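Local coordinates for beta-galactosidase (Trichoderma reesei, PDB 3OG2), which probably hydrolyses terminal non-reducing beta-D-galactose residues from beta-D-galactosides, as a family 35 glycoside hydrolase with a TIM-barrel domain, at residues W330-H335 with Y928-S933; D449-V454 with V550-A555. All blocks are in the same frame, centred on the assembly; numbering follows the deposited sequence. Where two conformers were deposited one is given.

Contact 1. Residues W330-H335 with Y928-S933; sequences WGNLGH and YGKYVS. With NAG (2-acetamido-2-deoxy-beta-D-glucopyranose), chain C.
A type I' beta turn from Trp330 to Leu333, in the loop after barrel strand 318-321, meets the classic beta bulge at which Tyr928 and Gly929 both face Leu921. Trp330 CB stands over the centre of the Tyr928 ring as a CH-pi contact, 3.7 Å from the centroid and 11° off the ring normal. Trp330 CG lies between its backbone N and carbonyl carbon (chi1 68°), which turns the indole aside: its five-membered ring is near parallel to the Tyr928 ring, at 16°, but slid until they barely overlap. The indole NE1 bonds to Phe50 O. With an alanine in place of Tyr928, the methylene of Trp330 would probably lose the ring face beneath it, leaving a gap beside the indole. Asn332 OD1 and Lys930 NZ, 4.1 Å apart, are joined by two waters, each donating to the amide oxygen and accepting from the ammonium, which also salt-bridges Asp783. Asn332 ND2 hydrogen-bonds to Leu840 O. At the far end of the strand NAG N2 donates to Ser933 O (2.9 Å). Strand 926-932 is an edge strand of its five-stranded antiparallel sheet, paired with 917-923, and Tyr928 touches Val943 of strand 940-943.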
loop_
_atom_site.group_PDB
_atom_site.type_symbol
_atom_site.label_atom_id
_atom_site.label_comp_id
_atom_site.label_asym_id
_atom_site.label_seq_id
_atom_site.Cartn_x
_atom_site.Cartn_y
_atom_site.Cartn_z
ATOM N N TRP A 330 -3.544 3.721 10.729
ATOM C CA TRP A 330 -4.386 3.873 11.908
ATOM C C TRP A 330 -3.558 3.728 13.155
ATOM O O TRP A 330 -2.417 3.226 13.157
ATOM C CB TRP A 330 -5.541 2.821 11.814
ATOM C CG TRP A 330 -4.977 1.429 11.967
ATOM C CD1 TRP A 330 -4.453 0.625 11.001
ATOM C CD2 TRP A 330 -4.885 0.711 13.210
ATOM N NE1 TRP A 330 -4.039 -0.549 11.564
ATOM C CE2 TRP A 330 -4.275 -0.533 12.918
ATOM C CE3 TRP A 330 -5.224 1.001 14.542
ATOM C CZ2 TRP A 330 -4.017 -1.494 13.900
ATOM C CZ3 TRP A 330 -4.971 0.044 15.510
ATOM C CH2 TRP A 330 -4.385 -1.155 15.181
ATOM N N GLY A 331 -4.127 4.186 14.282
ATOM C CA GLY A 331 -3.511 3.872 15.590
ATOM C C GLY A 331 -2.062 4.319 15.708
ATOM O O GLY A 331 -1.266 3.602 16.305
ATOM N N ASN A 332 -1.704 5.482 15.188
ATOM C CA ASN A 332 -0.357 6.044 15.304
ATOM C C ASN A 332 0.704 5.139 14.693
ATOM O O ASN A 332 1.911 5.322 15.029
ATOM C CB ASN A 332 -0.011 6.332 16.771
ATOM C CG ASN A 332 -1.016 7.285 17.377
ATOM O OD1 ASN A 332 -1.224 8.405 16.863
ATOM N ND2 ASN A 332 -1.582 6.855 18.487
ATOM N N LEU A 333 0.372 4.225 13.790
ATOM C CA LEU A 333 1.472 3.308 13.340
ATOM C C LEU A 333 2.401 4.010 12.387
ATOM O O LEU A 333 3.482 3.450 12.139
ATOM C CB LEU A 333 0.878 2.011 12.776
ATOM C CG LEU A 333 0.148 2.084 11.440
ATOM C CD1 LEU A 333 1.104 1.956 10.248
ATOM C CD2 LEU A 333 -0.862 0.932 11.329
ATOM N N GLY A 334 2.043 5.148 11.781
ATOM C CA GLY A 334 2.862 5.788 10.787
ATOM C C GLY A 334 4.005 6.604 11.348
ATOM O O GLY A 334 4.047 6.984 12.503
ATOM N N HIS A 335 4.959 6.964 10.426
ATOM C CA HIS A 335 6.048 7.862 10.835
ATOM C C HIS A 335 5.710 9.319 10.639
ATOM O O HIS A 335 4.697 9.642 9.981
ATOM C CB HIS A 335 7.323 7.474 10.027
ATOM C CG HIS A 335 7.363 7.988 8.630
ATOM N ND1 HIS A 335 8.577 8.302 8.033
ATOM C CD2 HIS A 335 6.409 8.177 7.692
ATOM C CE1 HIS A 335 8.337 8.696 6.802
ATOM N NE2 HIS A 335 7.034 8.645 6.552
ATOM N N TYR A 928 -8.404 6.409 13.979
ATOM C CA TYR A 928 -8.466 6.380 12.531
ATOM C C TYR A 928 -8.252 7.754 11.932
ATOM O O TYR A 928 -8.691 8.032 10.803
ATOM C CB TYR A 928 -9.789 5.698 12.033
ATOM C CG TYR A 928 -9.461 4.327 11.442
ATOM C CD1 TYR A 928 -9.106 4.194 10.133
ATOM C CD2 TYR A 928 -9.516 3.181 12.258
ATOM C CE1 TYR A 928 -8.811 2.912 9.621
ATOM C CE2 TYR A 928 -9.205 1.898 11.769
ATOM C CZ TYR A 928 -8.859 1.788 10.436
ATOM O OH TYR A 928 -8.546 0.535 9.959
ATOM N N GLY A 929 -7.577 8.636 12.671
ATOM C CA GLY A 929 -7.267 9.910 11.994
ATOM C C GLY A 929 -6.606 10.901 12.967
ATOM O O GLY A 929 -7.040 11.061 14.138
ATOM N N LYS A 930 -5.583 11.545 12.459
ATOM C CA LYS A 930 -4.987 12.687 13.083
ATOM C C LYS A 930 -5.186 13.811 12.068
ATOM O O LYS A 930 -4.683 13.806 10.974
ATOM C CB LYS A 930 -3.477 12.419 13.346
ATOM C CG LYS A 930 -2.811 13.610 14.018
ATOM C CD LYS A 930 -1.480 13.239 14.689
ATOM C CE LYS A 930 -1.663 12.693 16.086
ATOM N NZ LYS A 930 -0.385 12.448 16.822
ATOM N N TYR A 931 -5.965 14.799 12.506
ATOM C CA TYR A 931 -6.331 15.942 11.686
ATOM C C TYR A 931 -5.614 17.159 12.229
ATOM O O TYR A 931 -5.689 17.438 13.420
ATOM C CB TYR A 931 -7.857 16.157 11.794
ATOM C CG TYR A 931 -8.318 17.370 10.998
ATOM C CD1 TYR A 931 -8.395 17.270 9.609
ATOM C CD2 TYR A 931 -8.638 18.555 11.617
ATOM C CE1 TYR A 931 -8.804 18.373 8.852
ATOM C CE2 TYR A 931 -9.067 19.690 10.917
ATOM C CZ TYR A 931 -9.142 19.562 9.531
ATOM O OH TYR A 931 -9.552 20.634 8.767
ATOM N N VAL A 932 -4.950 17.918 11.352
ATOM C CA VAL A 932 -4.162 19.036 11.807
ATOM C C VAL A 932 -4.597 20.229 10.962
ATOM O O VAL A 932 -4.227 20.378 9.794
ATOM C CB VAL A 932 -2.625 18.804 11.724
ATOM C CG1 VAL A 932 -1.897 20.065 12.185
ATOM C CG2 VAL A 932 -2.227 17.590 12.570
ATOM N N SER A 933 -5.406 21.089 11.586
ATOM C CA SER A 933 -6.195 22.029 10.765
ATOM C C SER A 933 -5.309 23.065 10.080
ATOM O O SER A 933 -5.675 23.586 9.009
ATOM C CB SER A 933 -7.286 22.707 11.618
ATOM O OG SER A 933 -6.711 23.797 12.361
HETATM C C1 NAG C . -6.744 24.280 5.986
HETATM C C2 NAG C . -5.617 23.302 5.610
HETATM C C3 NAG C . -4.276 23.981 5.920
HETATM C C4 NAG C . -4.154 25.319 5.175
HETATM C C5 NAG C . -5.415 26.177 5.439
HETATM C C6 NAG C . -5.424 27.446 4.593
HETATM C C7 NAG C . -6.116 20.938 5.980
HETATM C C8 NAG C . -6.530 19.908 7.023
HETATM N N2 NAG C . -5.757 22.114 6.465
HETATM O O3 NAG C . -3.225 23.095 5.575
HETATM O O4 NAG C . -3.059 26.031 5.728
HETATM O O5 NAG C . -6.589 25.436 5.179
HETATM O O6 NAG C . -6.483 28.282 5.107
HETATM O O7 NAG C . -6.173 20.700 4.787
HETATM O O HOH W 1 0.474 9.878 15.247
HETATM O O HOH W 2 -1.629 10.671 18.671
#

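Contact 2. Residues D449-V454 with V550-A555; sequences DSKIHV and VDRNSA. With MAN (alpha-D-mannopyranose), chain B.
Asp449 and Arg552 reach each other from opposite directions, each with CG anti to its own backbone N (chi1 -178° in the arginine); a bend at chi3 of the arginine then turns its NH2 to the carboxylate. Arg552 NH2 lies 2.8 Å from Asp449 OD2 in a salt bridge whose hydrogen bond is weak, the N-H bent to 121°. The oxygen sits at the guanidinium edge, but the planes are 73° apart and NH2 bonds OD2 alone, so the pair is not the coplanar, two-bond kind. Asp449 OD2 also takes Lys451 NZ at 3.0 Å, on its syn side. Lys451 NZ therefore comes within 3.6 Å of Arg552 NH2, and the shared carboxylate probably offsets the two like charges, with Glu491 as a second partner for the lysine. These three buried residues form a salt-bridge network within beta-galactosidase domain 2, joining strand 450-459, in the eight-stranded antiparallel sheet, and the residue leading into it to the short helix 552-555. A water 2.7 Å from Asp449 OD1 probably donates to it and accepts from Arg552 NH2, lying in the guanidinium plane at its edge. Asp551, the N-cap of the helix, takes both Ser554 N and Ser554 OG on OD1, the hydroxyl at 2.7 Å. Asn553, the second residue of the helix, gives a nearly straight bond of 2.9 Å from ND2 to O2 of a mannose that belongs to a glycan carried by the protein. Helix 301-313 borders the network through Arg305, which touches Arg552.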
loop_
_atom_site.group_PDB
_atom_site.type_symbol
_atom_site.label_atom_id
_atom_site.label_comp_id
_atom_site.label_asym_id
_atom_site.label_seq_id
_atom_site.Cartn_x
_atom_site.Cartn_y
_atom_site.Cartn_z
ATOM N N ASP A 449 2.685 6.864 -24.265
ATOM C CA ASP A 449 2.307 5.457 -24.475
ATOM C C ASP A 449 3.550 4.665 -24.821
ATOM O O ASP A 449 4.550 5.206 -25.307
ATOM C CB ASP A 449 1.226 5.342 -25.555
ATOM C CG ASP A 449 0.519 4.014 -25.475
ATOM O OD1 ASP A 449 0.692 3.188 -24.523
ATOM O OD2 ASP A 449 -0.249 3.670 -26.422
ATOM N N SER A 450 3.475 3.380 -24.558
ATOM C CA SER A 450 4.521 2.419 -24.971
ATOM C C SER A 450 3.812 1.126 -25.343
ATOM O O SER A 450 2.801 0.777 -24.753
ATOM C CB SER A 450 5.478 2.211 -23.805
ATOM O OG SER A 450 6.459 1.242 -24.112
ATOM N N LYS A 451 4.340 0.426 -26.345
ATOM C CA LYS A 451 3.690 -0.786 -26.820
ATOM C C LYS A 451 4.677 -1.914 -26.855
ATOM O O LYS A 451 5.856 -1.651 -27.034
ATOM C CB LYS A 451 3.137 -0.599 -28.240
ATOM C CG LYS A 451 2.011 0.452 -28.170
ATOM C CD LYS A 451 0.894 0.221 -29.147
ATOM C CE LYS A 451 0.063 1.501 -29.215
ATOM N NZ LYS A 451 -1.065 1.397 -28.241
ATOM N N ILE A 452 4.178 -3.126 -26.743
ATOM C CA ILE A 452 4.955 -4.318 -27.014
ATOM C C ILE A 452 4.400 -4.955 -28.286
ATOM O O ILE A 452 3.253 -5.371 -28.370
ATOM C CB ILE A 452 4.948 -5.309 -25.841
ATOM C CG1 ILE A 452 4.964 -4.536 -24.519
ATOM C CG2 ILE A 452 6.082 -6.322 -25.995
ATOM C CD1 ILE A 452 6.044 -4.897 -23.515
ATOM N N HIS A 453 5.257 -5.009 -29.324
ATOM C CA HIS A 453 4.948 -5.738 -30.554
ATOM C C HIS A 453 5.602 -7.108 -30.448
ATOM O O HIS A 453 6.607 -7.260 -29.746
ATOM C CB HIS A 453 5.436 -5.013 -31.790
ATOM C CG HIS A 453 4.933 -3.610 -31.916
ATOM N ND1 HIS A 453 3.644 -3.208 -31.579
ATOM C CD2 HIS A 453 5.527 -2.498 -32.368
ATOM C CE1 HIS A 453 3.498 -1.897 -31.823
ATOM N NE2 HIS A 453 4.645 -1.443 -32.297
ATOM N N VAL A 454 5.043 -8.121 -31.113
ATOM C CA VAL A 454 5.599 -9.463 -31.018
ATOM C C VAL A 454 5.793 -10.094 -32.386
ATOM O O VAL A 454 5.119 -9.764 -33.356
ATOM C CB VAL A 454 4.687 -10.400 -30.172
ATOM C CG1 VAL A 454 4.574 -9.909 -28.725
ATOM C CG2 VAL A 454 3.293 -10.525 -30.751
ATOM N N VAL A 550 -10.231 -5.193 -30.017
ATOM C CA VAL A 550 -10.926 -4.149 -29.294
ATOM C C VAL A 550 -10.032 -2.923 -29.087
ATOM O O VAL A 550 -8.815 -2.988 -29.287
ATOM C CB VAL A 550 -11.411 -4.662 -27.915
ATOM C CG1 VAL A 550 -12.421 -5.794 -28.116
ATOM C CG2 VAL A 550 -10.253 -5.113 -27.030
ATOM N N ASP A 551 -10.657 -1.808 -28.661
ATOM C CA ASP A 551 -9.792 -0.697 -28.255
ATOM C C ASP A 551 -9.434 -0.876 -26.792
ATOM O O ASP A 551 -9.977 -1.677 -26.002
ATOM C CB ASP A 551 -10.440 0.636 -28.557
ATOM C CG ASP A 551 -11.639 0.961 -27.701
ATOM O OD1 ASP A 551 -12.237 0.049 -27.081
ATOM O OD2 ASP A 551 -12.008 2.158 -27.727
ATOM N N ARG A 552 -8.446 -0.075 -26.360
ATOM C CA ARG A 552 -7.938 -0.175 -24.987
ATOM C C ARG A 552 -9.023 0.023 -23.965
ATOM O O ARG A 552 -9.098 -0.693 -22.971
ATOM C CB ARG A 552 -6.880 0.932 -24.776
ATOM C CG ARG A 552 -6.299 0.843 -23.384
ATOM C CD ARG A 552 -5.479 2.115 -23.067
ATOM N NE ARG A 552 -4.245 2.190 -23.851
ATOM C CZ ARG A 552 -3.887 2.987 -24.831
ATOM N NH1 ARG A 552 -4.665 3.984 -25.326
ATOM N NH2 ARG A 552 -2.683 2.793 -25.340
ATOM N N ASN A 553 -9.882 1.032 -24.170
ATOM C CA ASN A 553 -10.889 1.307 -23.156
ATOM C C ASN A 553 -11.906 0.174 -23.080
ATOM O O ASN A 553 -12.427 -0.026 -21.981
ATOM C CB ASN A 553 -11.568 2.651 -23.436
ATOM C CG ASN A 553 -10.590 3.766 -23.160
ATOM O OD1 ASN A 553 -9.740 4.105 -23.985
ATOM N ND2 ASN A 553 -10.712 4.395 -21.993
ATOM N N SER A 554 -12.154 -0.550 -24.161
ATOM C CA SER A 554 -12.984 -1.763 -24.028
ATOM C C SER A 554 -12.205 -2.857 -23.314
ATOM O O SER A 554 -12.780 -3.571 -22.464
ATOM C CB SER A 554 -13.365 -2.252 -25.418
ATOM O OG SER A 554 -14.233 -1.321 -25.999
ATOM N N ALA A 555 -10.913 -3.027 -23.634
ATOM C CA ALA A 555 -10.120 -4.075 -22.977
ATOM C C ALA A 555 -10.060 -3.905 -21.464
ATOM O O ALA A 555 -9.990 -4.847 -20.692
ATOM C CB ALA A 555 -8.678 -4.045 -23.502
HETATM C C1 MAN B . -10.235 8.057 -20.383
HETATM C C2 MAN B . -8.896 7.799 -21.058
HETATM C C3 MAN B . -8.912 8.522 -22.427
HETATM C C4 MAN B . -10.105 8.001 -23.267
HETATM C C5 MAN B . -11.409 8.288 -22.487
HETATM C C6 MAN B . -12.600 7.675 -23.234
HETATM O O2 MAN B . -8.748 6.399 -21.240
HETATM O O3 MAN B . -7.682 8.136 -23.107
HETATM O O4 MAN B . -10.133 8.717 -24.484
HETATM O O5 MAN B . -11.312 7.633 -21.218
HETATM O O6 MAN B . -13.819 8.079 -22.590
HETATM O O HOH W 3 -0.490 0.740 -24.799
#

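How the contacts relate
The two contacts share no helix or strand and lie on opposite sides of the chain's centre, with centres 41 Å apart. Contact 1 spans 592 intervening residues, bringing a loop of the TIM-barrel region against an all-beta domain near the far end of the chain; contact 2 joins two elements of domain 2, and both of its segments fall in sequence between those of contact 1. Contact 1 is only partly buried, pairing aromatic packing with a polar margin bridged by waters. Contact 2 is buried yet ionic, a salt-bridge network with one water at its edge. Glycan sugars border both segments of contact 1 and the helix of contact 2.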